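Local coordinates for protein Aln2 (Streptomyces sp. CM020, PDB 6P7L) that is a noncanonical NTF2-like superfamily protein with a SnoaL-like domain that probably takes part in biosynthesis of the polyketide antibiotic alnumycin, at residues A[36-40]-A[106-110]; A[48-52]-A[98-103]; A[62-68]-A[153-157]. One frame throughout, in Å; residues are numbered along the deposited sequence.

Contact 1 of 3, residues A[36-40]-A[106-110]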
ATOM      1  N   LEU A  36      -4.482 -18.084   0.396  1.00 12.51           N
ATOM      2  CA  LEU A  36      -5.240 -17.348  -0.614  1.00 15.95           C
ATOM      3  C   LEU A  36      -4.848 -15.885  -0.627  1.00 17.29           C
ATOM      4  O   LEU A  36      -4.647 -15.291  -1.694  1.00 12.28           O
ATOM      5  CB  LEU A  36      -6.754 -17.471  -0.385  1.00 15.37           C
ATOM      6  CG  LEU A  36      -7.567 -16.667  -1.404  1.00 17.08           C
ATOM      7  CD1 LEU A  36      -7.298 -17.290  -2.786  1.00 16.36           C
ATOM      8  CD2 LEU A  36      -9.022 -16.682  -1.104  1.00 20.77           C
ATOM      9  N   TYR A  37      -4.740 -15.273   0.560  1.00 15.42           N
ATOM     10  CA  TYR A  37      -4.357 -13.864   0.624  1.00 15.75           C
ATOM     11  C   TYR A  37      -3.008 -13.617  -0.052  1.00 12.53           C
ATOM     12  O   TYR A  37      -2.863 -12.708  -0.894  1.00 12.47           O
ATOM     13  CB  TYR A  37      -4.324 -13.406   2.073  1.00 13.90           C
ATOM     14  CG  TYR A  37      -4.084 -11.949   2.175  1.00 16.16           C
ATOM     15  CD1 TYR A  37      -5.147 -11.052   2.054  1.00 17.04           C
ATOM     16  CD2 TYR A  37      -2.808 -11.444   2.332  1.00 16.37           C
ATOM     17  CE1 TYR A  37      -4.942  -9.707   2.133  1.00 20.58           C
ATOM     18  CE2 TYR A  37      -2.593 -10.071   2.397  1.00 17.83           C
ATOM     19  CZ  TYR A  37      -3.678  -9.225   2.300  1.00 17.38           C
ATOM     20  OH  TYR A  37      -3.515  -7.852   2.344  1.00 23.11           O
ATOM     21  N   VAL A  38      -2.015 -14.442   0.280  1.00 12.53           N
ATOM     22  CA  VAL A  38      -0.706 -14.298  -0.335  1.00 14.62           C
ATOM     23  C   VAL A  38      -0.818 -14.479  -1.845  1.00 19.09           C
ATOM     24  O   VAL A  38      -0.226 -13.717  -2.615  1.00 15.99           O
ATOM     25  CB  VAL A  38       0.285 -15.286   0.292  1.00 15.18           C
ATOM     26  CG1 VAL A  38       1.593 -15.358  -0.484  1.00 18.52           C
ATOM     27  CG2 VAL A  38       0.570 -14.887   1.743  1.00 19.84           C
ATOM     28  N   GLU A  39      -1.586 -15.482  -2.283  1.00 12.54           N
ATOM     29  CA  GLU A  39      -1.752 -15.752  -3.710  1.00 10.78           C
ATOM     30  C   GLU A  39      -2.343 -14.548  -4.438  1.00 15.05           C
ATOM     31  O   GLU A  39      -1.922 -14.217  -5.561  1.00 13.48           O
ATOM     32  CB  GLU A  39      -2.642 -16.967  -3.902  1.00 11.66           C
ATOM     33  CG  GLU A  39      -2.673 -17.448  -5.334  1.00 16.89           C
ATOM     34  CD  GLU A  39      -3.541 -18.650  -5.543  1.00 25.83           C
ATOM     35  OE1 GLU A  39      -4.358 -19.004  -4.644  1.00 22.68           O
ATOM     36  OE2 GLU A  39      -3.377 -19.257  -6.626  1.00 24.95           O
ATOM     37  N   VAL A  40      -3.332 -13.896  -3.814  1.00 14.93           N
ATOM     38  CA  VAL A  40      -3.953 -12.704  -4.378  1.00 10.87           C
ATOM     39  C   VAL A  40      -2.953 -11.553  -4.468  1.00 14.53           C
ATOM     40  O   VAL A  40      -2.874 -10.868  -5.496  1.00 14.09           O
ATOM     41  CB  VAL A  40      -5.201 -12.316  -3.556  1.00 11.23           C
ATOM     42  CG1 VAL A  40      -5.727 -10.936  -3.955  1.00 14.35           C
ATOM     43  CG2 VAL A  40      -6.301 -13.354  -3.720  1.00 14.38           C
ATOM     44  N   MET A 106      -7.506  -3.639   0.687  1.00 10.52           N
ATOM     45  CA  MET A 106      -8.115  -4.697  -0.112  1.00 10.92           C
ATOM     46  C   MET A 106      -8.804  -5.746   0.755  1.00 13.05           C
ATOM     47  O   MET A 106      -8.154  -6.384   1.591  1.00 12.36           O
ATOM     48  CB  MET A 106      -7.066  -5.384  -0.980  1.00 13.80           C
ATOM     49  CG  MET A 106      -7.646  -6.421  -1.868  1.00 15.87           C
ATOM     50  SD  MET A 106      -6.342  -7.254  -2.801  1.00 27.59           S
ATOM     51  CE  MET A 106      -5.734  -5.875  -3.802  1.00 37.31           C
ATOM     52  N   THR A 107     -10.117  -5.926   0.539  1.00 14.40           N
ATOM     53  CA  THR A 107     -10.875  -7.035   1.105  1.00 15.55           C
ATOM     54  C   THR A 107     -10.771  -8.221   0.149  1.00 13.94           C
ATOM     55  O   THR A 107     -10.716  -8.064  -1.086  1.00 13.85           O
ATOM     56  CB  THR A 107     -12.357  -6.701   1.351  1.00 18.64           C
ATOM     57  OG1 THR A 107     -12.985  -6.358   0.111  1.00 20.25           O
ATOM     58  CG2 THR A 107     -12.510  -5.555   2.376  1.00 21.41           C
ATOM     59  N   VAL A 108     -10.769  -9.412   0.723  1.00 14.92           N
ATOM     60  CA  VAL A 108     -10.676 -10.657  -0.039  1.00 15.00           C
ATOM     61  C   VAL A 108     -11.673 -11.655   0.544  1.00 16.69           C
ATOM     62  O   VAL A 108     -11.627 -11.932   1.747  1.00 18.20           O
ATOM     63  CB  VAL A 108      -9.244 -11.253   0.001  1.00 15.01           C
ATOM     64  CG1 VAL A 108      -9.243 -12.586  -0.755  1.00 15.63           C
ATOM     65  CG2 VAL A 108      -8.237 -10.291  -0.565  1.00 16.11           C
ATOM     66  N   GLU A 109     -12.544 -12.225  -0.296  1.00 16.91           N
ATOM     67  CA  GLU A 109     -13.517 -13.220   0.149  1.00 18.66           C
ATOM     68  C   GLU A 109     -13.481 -14.373  -0.835  1.00 18.33           C
ATOM     69  O   GLU A 109     -13.491 -14.129  -2.041  1.00 17.43           O
ATOM     70  CB  GLU A 109     -14.938 -12.614   0.199  1.00 21.79           C
ATOM     71  N   GLU A 110     -13.472 -15.604  -0.319  1.00 19.55           N
ATOM     72  CA  GLU A 110     -13.495 -16.808  -1.149  1.00 19.58           C
ATOM     73  C   GLU A 110     -14.842 -17.495  -1.020  1.00 21.02           C
ATOM     74  O   GLU A 110     -15.283 -17.802   0.094  1.00 22.92           O
ATOM     75  CB  GLU A 110     -12.380 -17.787  -0.760  1.00 20.38           C
ATOM     76  CG  GLU A 110     -12.163 -18.911  -1.793  1.00 20.46           C
ATOM     77  CD  GLU A 110     -11.090 -19.933  -1.396  1.00 29.79           C
ATOM     78  OE1 GLU A 110     -10.816 -20.820  -2.225  1.00 35.77           O
ATOM     79  OE2 GLU A 110     -10.543 -19.875  -0.269  1.00 28.26           O
TER
HETATM   80  O   HOH W   1      -5.621  -6.076   2.452  1.00 22.19           O
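The first turns of helix 34-52 pack across the last residues of strand 98-110, and the contact between 36-40 and 106-110 is almost wholly apolar. The segment axes approach to 9.7 Å at an angle of 124°. L36 and V40, one turn apart on the helix, and Y37 meet the alternate strand residues M106, V108 and E110, a helix-on-sheet packing as in the alpha+beta NTF2-like fold. V108 occupies the middle with chi1 t: its CG1 packs 4.1 Å from L36 CD2 and 4.2 Å from V40 CG2, while its CG2 lies 4.1 Å from Y37 CD1. L36, in the t, p rotamer, carries CD2 on to the aliphatic part of E110, at 3.6 Å from E110 CB. E110 is fully extended, which takes its carboxylate past the leucine. M106 is t, t, m; the straight first part of the chain brings its sulfur to the helix, with SD 3.9 Å from V40 CG1. Y37 has a CA-to-CB bond directed sideways, yet chi1 t swings the ring along the strand until OH reaches a water, 2.8 Å away, that donates to M106 O at 2.7 Å. The same carbonyl and the V108 amide are hydrogen-bonded to Q42 of the second subunit, which thus covers the outer edge of the strand. On its inner edge the strand pairs with 116-127, whose V116 and T118 also touch V108, and L152 of strand 151-161 packs beside V40.

Contact 2 of 3, residues A[48-52]-A[98-103]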
ATOM      1  N   MET A  48      -0.077  -5.966 -12.341  1.00 13.51           N
ATOM      2  CA  MET A  48       0.164  -4.535 -12.527  1.00 11.69           C
ATOM      3  C   MET A  48       1.592  -4.295 -13.031  1.00 15.57           C
ATOM      4  O   MET A  48       1.825  -3.354 -13.810  1.00 13.16           O
ATOM      5  CB  MET A  48      -0.075  -3.740 -11.240  1.00 13.45           C
ATOM      6  CG  MET A  48      -1.530  -3.567 -10.832  1.00 21.45           C
ATOM      7  SD  MET A  48      -2.553  -2.828 -12.145  1.00 26.64           S
ATOM      8  CE  MET A  48      -3.186  -4.320 -12.747  1.00 12.08           C
ATOM      9  N   HIS A  49       2.558  -5.133 -12.627  1.00 13.56           N
ATOM     10  CA  HIS A  49       3.895  -4.976 -13.203  1.00 11.29           C
ATOM     11  C   HIS A  49       3.832  -5.082 -14.716  1.00 13.75           C
ATOM     12  O   HIS A  49       4.472  -4.295 -15.430  1.00 16.33           O
ATOM     13  CB  HIS A  49       4.890  -6.002 -12.671  1.00 12.79           C
ATOM     14  CG  HIS A  49       5.312  -5.771 -11.245  1.00 15.76           C
ATOM     15  ND1 HIS A  49       6.302  -6.515 -10.637  1.00 15.65           N
ATOM     16  CD2 HIS A  49       4.874  -4.897 -10.314  1.00 12.58           C
ATOM     17  CE1 HIS A  49       6.469  -6.096  -9.394  1.00 19.14           C
ATOM     18  NE2 HIS A  49       5.594  -5.129  -9.162  1.00 15.62           N
ATOM     19  N   ARG A  50       3.037  -6.028 -15.219  1.00 13.44           N
ATOM     20  CA  ARG A  50       2.939  -6.220 -16.661  1.00 13.17           C
ATOM     21  C   ARG A  50       2.271  -5.017 -17.302  1.00 16.18           C
ATOM     22  O   ARG A  50       2.746  -4.493 -18.319  1.00 20.03           O
ATOM     23  CB  ARG A  50       2.160  -7.493 -16.985  1.00 16.79           C
ATOM     24  CG  ARG A  50       2.798  -8.799 -16.530  1.00 17.18           C
ATOM     25  CD  ARG A  50       1.965  -9.984 -16.949  1.00 20.57           C
ATOM     26  NE  ARG A  50       2.463 -11.256 -16.420  1.00 27.33           N
ATOM     27  CZ  ARG A  50       1.980 -12.453 -16.748  1.00 81.14           C
ATOM     28  NH1 ARG A  50       0.999 -12.558 -17.633  1.00111.36           N
ATOM     29  NH2 ARG A  50       2.473 -13.545 -16.184  1.00101.33           N
ATOM     30  N   MET A  51       1.163  -4.557 -16.719  1.00 15.00           N
ATOM     31  CA  MET A  51       0.458  -3.447 -17.338  1.00 18.69           C
ATOM     32  C   MET A  51       1.303  -2.190 -17.331  1.00 13.24           C
ATOM     33  O   MET A  51       1.433  -1.503 -18.356  1.00 16.68           O
ATOM     34  CB  MET A  51      -0.850  -3.159 -16.648  1.00 16.65           C
ATOM     35  CG  MET A  51      -1.659  -2.293 -17.617  1.00 31.97           C
ATOM     36  SD  MET A  51      -3.367  -2.271 -17.267  1.00 36.84           S
ATOM     37  CE  MET A  51      -3.278  -1.607 -15.624  1.00 23.20           C
ATOM     38  N   ASP A  52       1.894  -1.867 -16.180  1.00 13.99           N
ATOM     39  CA  ASP A  52       2.700  -0.650 -16.078  1.00 14.43           C
ATOM     40  C   ASP A  52       3.976  -0.737 -16.909  1.00 17.36           C
ATOM     41  O   ASP A  52       4.553   0.302 -17.260  1.00 19.47           O
ATOM     42  CB  ASP A  52       3.061  -0.368 -14.620  1.00 14.71           C
ATOM     43  CG  ASP A  52       1.846   0.011 -13.777  1.00 17.63           C
ATOM     44  OD1 ASP A  52       0.902   0.626 -14.319  1.00 15.50           O
ATOM     45  OD2 ASP A  52       1.838  -0.288 -12.568  1.00 13.82           O
ATOM     46  N   GLN A  98       5.877   7.369 -17.059  1.00 12.99           N
ATOM     47  CA  GLN A  98       5.828   6.039 -16.456  1.00 17.64           C
ATOM     48  C   GLN A  98       4.707   5.932 -15.447  1.00 15.76           C
ATOM     49  O   GLN A  98       4.802   6.533 -14.360  1.00 12.30           O
ATOM     50  CB  GLN A  98       7.162   5.718 -15.774  1.00 14.81           C
ATOM     51  CG  GLN A  98       7.177   4.325 -15.076  1.00 16.08           C
ATOM     52  CD  GLN A  98       6.965   3.164 -16.047  1.00 15.91           C
ATOM     53  OE1 GLN A  98       7.767   2.935 -16.962  1.00 17.09           O
ATOM     54  NE2 GLN A  98       5.885   2.416 -15.837  1.00 14.44           N
ATOM     55  N   PRO A  99       3.672   5.149 -15.713  1.00 12.42           N
ATOM     56  CA  PRO A  99       2.628   4.942 -14.710  1.00 11.20           C
ATOM     57  C   PRO A  99       3.039   3.912 -13.686  1.00 12.87           C
ATOM     58  O   PRO A  99       3.744   2.954 -13.999  1.00 13.06           O
ATOM     59  CB  PRO A  99       1.452   4.409 -15.540  1.00 15.52           C
ATOM     60  CG  PRO A  99       2.162   3.635 -16.634  1.00 13.05           C
ATOM     61  CD  PRO A  99       3.387   4.433 -16.969  1.00 12.66           C
ATOM     62  N   ARG A 100       2.494   4.062 -12.480  1.00 11.77           N
ATOM     63  CA  ARG A 100       2.569   3.008 -11.472  1.00 12.35           C
ATOM     64  C   ARG A 100       1.202   2.924 -10.804  1.00 16.02           C
ATOM     65  O   ARG A 100       0.664   3.944 -10.355  1.00 12.32           O
ATOM     66  CB  ARG A 100       3.674   3.236 -10.426  1.00 12.34           C
ATOM     67  CG  ARG A 100       5.078   3.261 -11.000  1.00 13.85           C
ATOM     68  CD  ARG A 100       5.544   1.881 -11.394  1.00 16.42           C
ATOM     69  NE  ARG A 100       6.860   1.914 -12.047  1.00 14.33           N
ATOM     70  CZ  ARG A 100       7.303   0.954 -12.861  1.00 17.57           C
ATOM     71  NH1 ARG A 100       6.529  -0.082 -13.109  1.00 17.87           N
ATOM     72  NH2 ARG A 100       8.512   1.037 -13.420  1.00 19.11           N
ATOM     73  N   HIS A 101       0.632   1.717 -10.785  1.00 14.26           N
ATOM     74  CA  HIS A 101      -0.653   1.466 -10.136  1.00 15.58           C
ATOM     75  C   HIS A 101      -0.368   1.118  -8.684  1.00 17.62           C
ATOM     76  O   HIS A 101       0.544   0.336  -8.400  1.00 17.96           O
ATOM     77  CB  HIS A 101      -1.427   0.326 -10.804  1.00 16.41           C
ATOM     78  CG  HIS A 101      -2.164   0.739 -12.039  1.00 16.24           C
ATOM     79  ND1 HIS A 101      -1.522   1.059 -13.213  1.00 16.68           N
ATOM     80  CD2 HIS A 101      -3.482   0.941 -12.269  1.00 20.02           C
ATOM     81  CE1 HIS A 101      -2.408   1.404 -14.125  1.00 24.45           C
ATOM     82  NE2 HIS A 101      -3.605   1.344 -13.577  1.00 18.33           N
ATOM     83  N   TRP A 102      -1.146   1.712  -7.778  1.00 14.14           N
ATOM     84  CA  TRP A 102      -1.062   1.498  -6.343  1.00 10.35           C
ATOM     85  C   TRP A 102      -2.427   1.006  -5.865  1.00 12.06           C
ATOM     86  O   TRP A 102      -3.433   1.691  -6.067  1.00 12.99           O
ATOM     87  CB  TRP A 102      -0.696   2.817  -5.637  1.00 12.53           C
ATOM     88  CG  TRP A 102       0.573   3.394  -6.063  1.00 12.59           C
ATOM     89  CD1 TRP A 102       0.785   4.149  -7.192  1.00 16.61           C
ATOM     90  CD2 TRP A 102       1.838   3.274  -5.420  1.00 14.95           C
ATOM     91  NE1 TRP A 102       2.105   4.524  -7.272  1.00 16.85           N
ATOM     92  CE2 TRP A 102       2.775   3.981  -6.210  1.00 15.06           C
ATOM     93  CE3 TRP A 102       2.283   2.631  -4.261  1.00 22.10           C
ATOM     94  CZ2 TRP A 102       4.116   4.070  -5.861  1.00 13.66           C
ATOM     95  CZ3 TRP A 102       3.617   2.707  -3.946  1.00 18.90           C
ATOM     96  CH2 TRP A 102       4.509   3.423  -4.737  1.00 16.14           C
ATOM     97  N   PHE A 103      -2.455  -0.155  -5.222  1.00 16.04           N
ATOM     98  CA  PHE A 103      -3.668  -0.712  -4.636  1.00 12.98           C
ATOM     99  C   PHE A 103      -3.501  -0.699  -3.130  1.00 17.65           C
ATOM    100  O   PHE A 103      -2.377  -0.880  -2.627  1.00 19.29           O
ATOM    101  CB  PHE A 103      -3.916  -2.162  -5.037  1.00 18.50           C
ATOM    102  CG  PHE A 103      -4.161  -2.400  -6.487  1.00 20.24           C
ATOM    103  CD1 PHE A 103      -4.281  -1.362  -7.409  1.00 15.26           C
ATOM    104  CD2 PHE A 103      -4.317  -3.702  -6.928  1.00 18.24           C
ATOM    105  CE1 PHE A 103      -4.502  -1.647  -8.733  1.00 19.08           C
ATOM    106  CE2 PHE A 103      -4.548  -3.985  -8.235  1.00 19.94           C
ATOM    107  CZ  PHE A 103      -4.633  -2.957  -9.147  1.00 25.76           C
TER
HETATM  108  O   HOH W   2       6.695  -2.929 -14.511  1.00 24.21           O
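D52, the last residue of helix 34-52, binds the start of strand 98-110 through both its carboxylate and its backbone. H101 ND1 donates to D52 OD1 at 2.7 Å and H101 N to D52 OD2 at 2.9 Å, so one carboxylate holds both imidazole and main chain of the same histidine. Q98 NE2 donates to D52 O and to P99 O, each at 2.9 Å, tying the helix end to the strand. A water links H49 O (2.8 Å) to R100 NH1 (3.2 Å), although the main partner of R100 is D162 of the third subunit; D52 OD2 is also hydrogen-bonded to Y121 of that subunit. Around this polar core two methionines pack on H101, and M48 reaches F103 as well. M51 CE sits over the H101 face, 3.8 Å from the ring centroid, in a CH-pi contact. M48 SD lies 4.0 Å from the H101 centroid and 4.7 Å from that of F103, obliquely to both, the latter a Met-aromatic contact; M48 CG touches F103 CZ at 3.6 Å. H101 NE2 is hydrogen-bonded to a glycerol, probably from the crystallisation liquor, which may mark a pocket between helix and curved sheet, as in NTF2-like folds; H101, held by its His-carboxylate hydrogen bond, faces it.

Contact 3 of 3, residues A[62-68]-A[153-157]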
ATOM      1  N   THR A  62      -3.855 -12.505 -18.277  1.00 12.76           N
ATOM      2  CA  THR A  62      -4.287 -12.878 -16.942  1.00 11.02           C
ATOM      3  C   THR A  62      -5.805 -12.957 -16.834  1.00 14.20           C
ATOM      4  O   THR A  62      -6.311 -13.459 -15.816  1.00 16.44           O
ATOM      5  CB  THR A  62      -3.787 -11.902 -15.861  1.00 15.11           C
ATOM      6  OG1 THR A  62      -4.430 -10.621 -15.985  1.00 14.82           O
ATOM      7  CG2 THR A  62      -2.265 -11.763 -15.870  1.00 17.79           C
ATOM      8  N   PHE A  63      -6.535 -12.507 -17.868  1.00 15.79           N
ATOM      9  CA  PHE A  63      -7.991 -12.564 -17.874  1.00 14.08           C
ATOM     10  C   PHE A  63      -8.471 -13.834 -18.574  1.00 17.14           C
ATOM     11  O   PHE A  63      -7.836 -14.331 -19.504  1.00 17.65           O
ATOM     12  CB  PHE A  63      -8.594 -11.330 -18.586  1.00 13.28           C
ATOM     13  CG  PHE A  63      -8.503 -10.072 -17.783  1.00 13.26           C
ATOM     14  CD1 PHE A  63      -7.305  -9.373 -17.703  1.00 16.64           C
ATOM     15  CD2 PHE A  63      -9.606  -9.579 -17.113  1.00 14.77           C
ATOM     16  CE1 PHE A  63      -7.209  -8.242 -16.935  1.00 16.97           C
ATOM     17  CE2 PHE A  63      -9.501  -8.425 -16.341  1.00 16.01           C
ATOM     18  CZ  PHE A  63      -8.299  -7.790 -16.253  1.00 14.43           C
ATOM     19  N   VAL A  64      -9.594 -14.381 -18.097  1.00 15.14           N
ATOM     20  CA  VAL A  64     -10.181 -15.560 -18.730  1.00 15.89           C
ATOM     21  C   VAL A  64     -11.003 -15.177 -19.955  1.00 18.68           C
ATOM     22  O   VAL A  64     -11.387 -14.028 -20.160  1.00 18.41           O
ATOM     23  CB  VAL A  64     -11.029 -16.371 -17.735  1.00 20.05           C
ATOM     24  CG1 VAL A  64     -10.184 -16.786 -16.558  1.00 28.15           C
ATOM     25  CG2 VAL A  64     -12.272 -15.593 -17.325  1.00 17.00           C
ATOM     26  N   ALA A  65     -11.293 -16.183 -20.779  1.00 19.26           N
ATOM     27  CA  ALA A  65     -12.184 -15.974 -21.911  1.00 22.42           C
ATOM     28  C   ALA A  65     -13.518 -15.414 -21.417  1.00 25.81           C
ATOM     29  O   ALA A  65     -14.042 -15.833 -20.384  1.00 23.43           O
ATOM     30  CB  ALA A  65     -12.420 -17.275 -22.666  1.00 28.06           C
ATOM     31  N   GLY A  66     -14.059 -14.449 -22.146  1.00 24.76           N
ATOM     32  CA  GLY A  66     -15.309 -13.830 -21.729  1.00 23.40           C
ATOM     33  C   GLY A  66     -15.251 -12.955 -20.491  1.00 27.92           C
ATOM     34  O   GLY A  66     -16.311 -12.516 -20.027  1.00 21.31           O
ATOM     35  N   ALA A  67     -14.060 -12.639 -19.976  1.00 20.40           N
ATOM     36  CA  ALA A  67     -13.949 -11.742 -18.822  1.00 17.74           C
ATOM     37  C   ALA A  67     -14.587 -10.391 -19.139  1.00 21.07           C
ATOM     38  O   ALA A  67     -14.578  -9.925 -20.276  1.00 21.53           O
ATOM     39  CB  ALA A  67     -12.493 -11.536 -18.429  1.00 15.78           C
ATOM     40  N   GLU A  68     -15.205  -9.786 -18.138  1.00 17.77           N
ATOM     41  CA  GLU A  68     -15.869  -8.499 -18.305  1.00 19.95           C
ATOM     42  C   GLU A  68     -15.064  -7.435 -17.580  1.00 20.37           C
ATOM     43  O   GLU A  68     -14.751  -7.593 -16.394  1.00 24.56           O
ATOM     44  CB  GLU A  68     -17.292  -8.528 -17.757  1.00 23.94           C
ATOM     45  CG  GLU A  68     -18.371  -8.753 -18.795  1.00 51.47           C
ATOM     46  CD  GLU A  68     -19.704  -9.129 -18.170  1.00 80.57           C
ATOM     47  OE1 GLU A  68     -20.354 -10.067 -18.676  1.00 85.78           O
ATOM     48  OE2 GLU A  68     -20.098  -8.486 -17.173  1.00 79.84           O
ATOM     49  N   ARG A 153      -6.884 -16.182 -12.124  1.00 17.56           N
ATOM     50  CA  ARG A 153      -7.122 -15.369 -13.309  1.00 18.54           C
ATOM     51  C   ARG A 153      -8.231 -14.371 -12.999  1.00 19.96           C
ATOM     52  O   ARG A 153      -9.116 -14.640 -12.180  1.00 16.28           O
ATOM     53  CB  ARG A 153      -7.542 -16.239 -14.501  1.00 19.45           C
ATOM     54  CG  ARG A 153      -6.578 -17.381 -14.804  1.00 21.14           C
ATOM     55  CD  ARG A 153      -5.396 -16.924 -15.682  1.00 22.90           C
ATOM     56  NE  ARG A 153      -5.856 -16.574 -17.022  1.00 23.90           N
ATOM     57  CZ  ARG A 153      -6.163 -17.440 -17.977  1.00 24.65           C
ATOM     58  NH1 ARG A 153      -6.043 -18.738 -17.765  1.00 21.15           N
ATOM     59  NH2 ARG A 153      -6.601 -17.006 -19.155  1.00 21.40           N
ATOM     60  N   SER A 154      -8.204 -13.237 -13.681  1.00 15.94           N
ATOM     61  CA  SER A 154      -9.261 -12.238 -13.549  1.00 14.26           C
ATOM     62  C   SER A 154     -10.479 -12.645 -14.377  1.00 19.74           C
ATOM     63  O   SER A 154     -10.345 -12.997 -15.556  1.00 19.16           O
ATOM     64  CB  SER A 154      -8.747 -10.878 -13.992  1.00 17.58           C
ATOM     65  OG  SER A 154      -8.093 -10.171 -12.952  1.00 17.96           O
ATOM     66  N   ARG A 155     -11.658 -12.627 -13.749  1.00 15.62           N
ATOM     67  CA  ARG A 155     -12.930 -12.869 -14.436  1.00 17.60           C
ATOM     68  C   ARG A 155     -13.746 -11.608 -14.666  1.00 17.57           C
ATOM     69  O   ARG A 155     -14.376 -11.457 -15.721  1.00 24.03           O
ATOM     70  CB  ARG A 155     -13.773 -13.880 -13.658  1.00 19.74           C
ATOM     71  CG  ARG A 155     -15.128 -14.157 -14.298  1.00 41.73           C
ATOM     72  CD  ARG A 155     -15.849 -15.332 -13.613  1.00 82.76           C
ATOM     73  NE  ARG A 155     -16.784 -14.881 -12.582  1.00 93.09           N
ATOM     74  CZ  ARG A 155     -17.457 -15.691 -11.772  1.00101.31           C
ATOM     75  NH1 ARG A 155     -17.303 -17.002 -11.866  1.00108.80           N
ATOM     76  NH2 ARG A 155     -18.282 -15.187 -10.863  1.00105.84           N
ATOM     77  N   SER A 156     -13.728 -10.688 -13.707  1.00 16.22           N
ATOM     78  CA  SER A 156     -14.525  -9.474 -13.739  1.00 17.48           C
ATOM     79  C   SER A 156     -13.691  -8.382 -13.104  1.00 19.00           C
ATOM     80  O   SER A 156     -12.968  -8.649 -12.148  1.00 18.50           O
ATOM     81  CB  SER A 156     -15.856  -9.659 -12.909  1.00 23.41           C
ATOM     82  OG  SER A 156     -16.494  -8.426 -12.615  1.00 81.55           O
ATOM     83  N   ARG A 157     -13.747  -7.170 -13.649  1.00 13.56           N
ATOM     84  CA  ARG A 157     -13.160  -6.007 -12.997  1.00 14.67           C
ATOM     85  C   ARG A 157     -14.146  -4.857 -13.205  1.00 14.77           C
ATOM     86  O   ARG A 157     -14.553  -4.600 -14.346  1.00 16.39           O
ATOM     87  CB  ARG A 157     -11.789  -5.659 -13.575  1.00 16.71           C
ATOM     88  CG  ARG A 157     -11.211  -4.363 -13.034  1.00 13.84           C
ATOM     89  CD  ARG A 157      -9.699  -4.258 -13.126  1.00 13.67           C
ATOM     90  NE  ARG A 157      -9.105  -5.268 -12.284  1.00 14.84           N
ATOM     91  CZ  ARG A 157      -7.875  -5.767 -12.408  1.00 17.27           C
ATOM     92  NH1 ARG A 157      -7.041  -5.303 -13.340  1.00 15.39           N
ATOM     93  NH2 ARG A 157      -7.496  -6.743 -11.582  1.00 17.77           N
TER
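Strand 151-161 of the SnoaL-like domain pairs in parallel with two short strands on either side of a corner, 63-64 and 67-70, the second of them part of the mixed sheet. F63 pairs with S154 before the corner and E68 with S156 after it; between them a type II turn from V64 to A67, closed by a backbone hydrogen bond from A67 N to V64 O (3.0 Å), loops away from the neighbouring strand, with G66 at positive phi. Backbone hydrogen bonds hold the first pairing, from S154 N to T62 O (2.9 Å) and V64 N to S154 O (3.0 Å), and the second, from E68 N to R155 O (3.1 Å) and R157 N to E68 O (3.0 Å). The R153 side chain also meets the first part: it curls back so that NH2 donates to F63 O at 3.0 Å and NE, weakly, to T62 O at 3.4 Å, while V64 CG1 covers one face of the guanidinium and lies 3.4 Å from R153 CB. S154 CB sits 3.6 Å from the F63 ring centroid in a CH-pi contact, and F63 CZ packs 4.0 Å from R157 NH1, over the face of that guanidinium. Q47 of helix 34-52 is hydrogen-bonded to T62, S154 and R157. T62 OG1 also bonds to F59 O, and R157 forms a salt bridge with D143 and a hydrogen bond to a glycerol, probably from the crystallisation liquor. Toward strand 133-148, R155 and S156 both face T144 in a classic beta bulge, consistent with the curved sheet of NTF2-like folds.

Contacts 1 and 2 join the same two elements, helix 34-52 and strand 98-110, near their opposite ends: contact 2 is nested in the chain loop closed by contact 1, and their centres lie about 19 Å apart. Contact 3 interleaves with both along the sequence and brings strands 63-64 and 67-70 against strand 151-161; 67-70 and 151-161 are in the same mixed sheet as strand 98-110. Its centre is about 17 Å from that of contact 1 and about 18 Å from that of contact 2, which it touches where R50 NH1 packs 3.8 Å from T62 CG2. All three lie within one SnoaL-like domain, where glycerol, probably from the crystallisation liquor, lies near H101 and R157 and may mark a pocket.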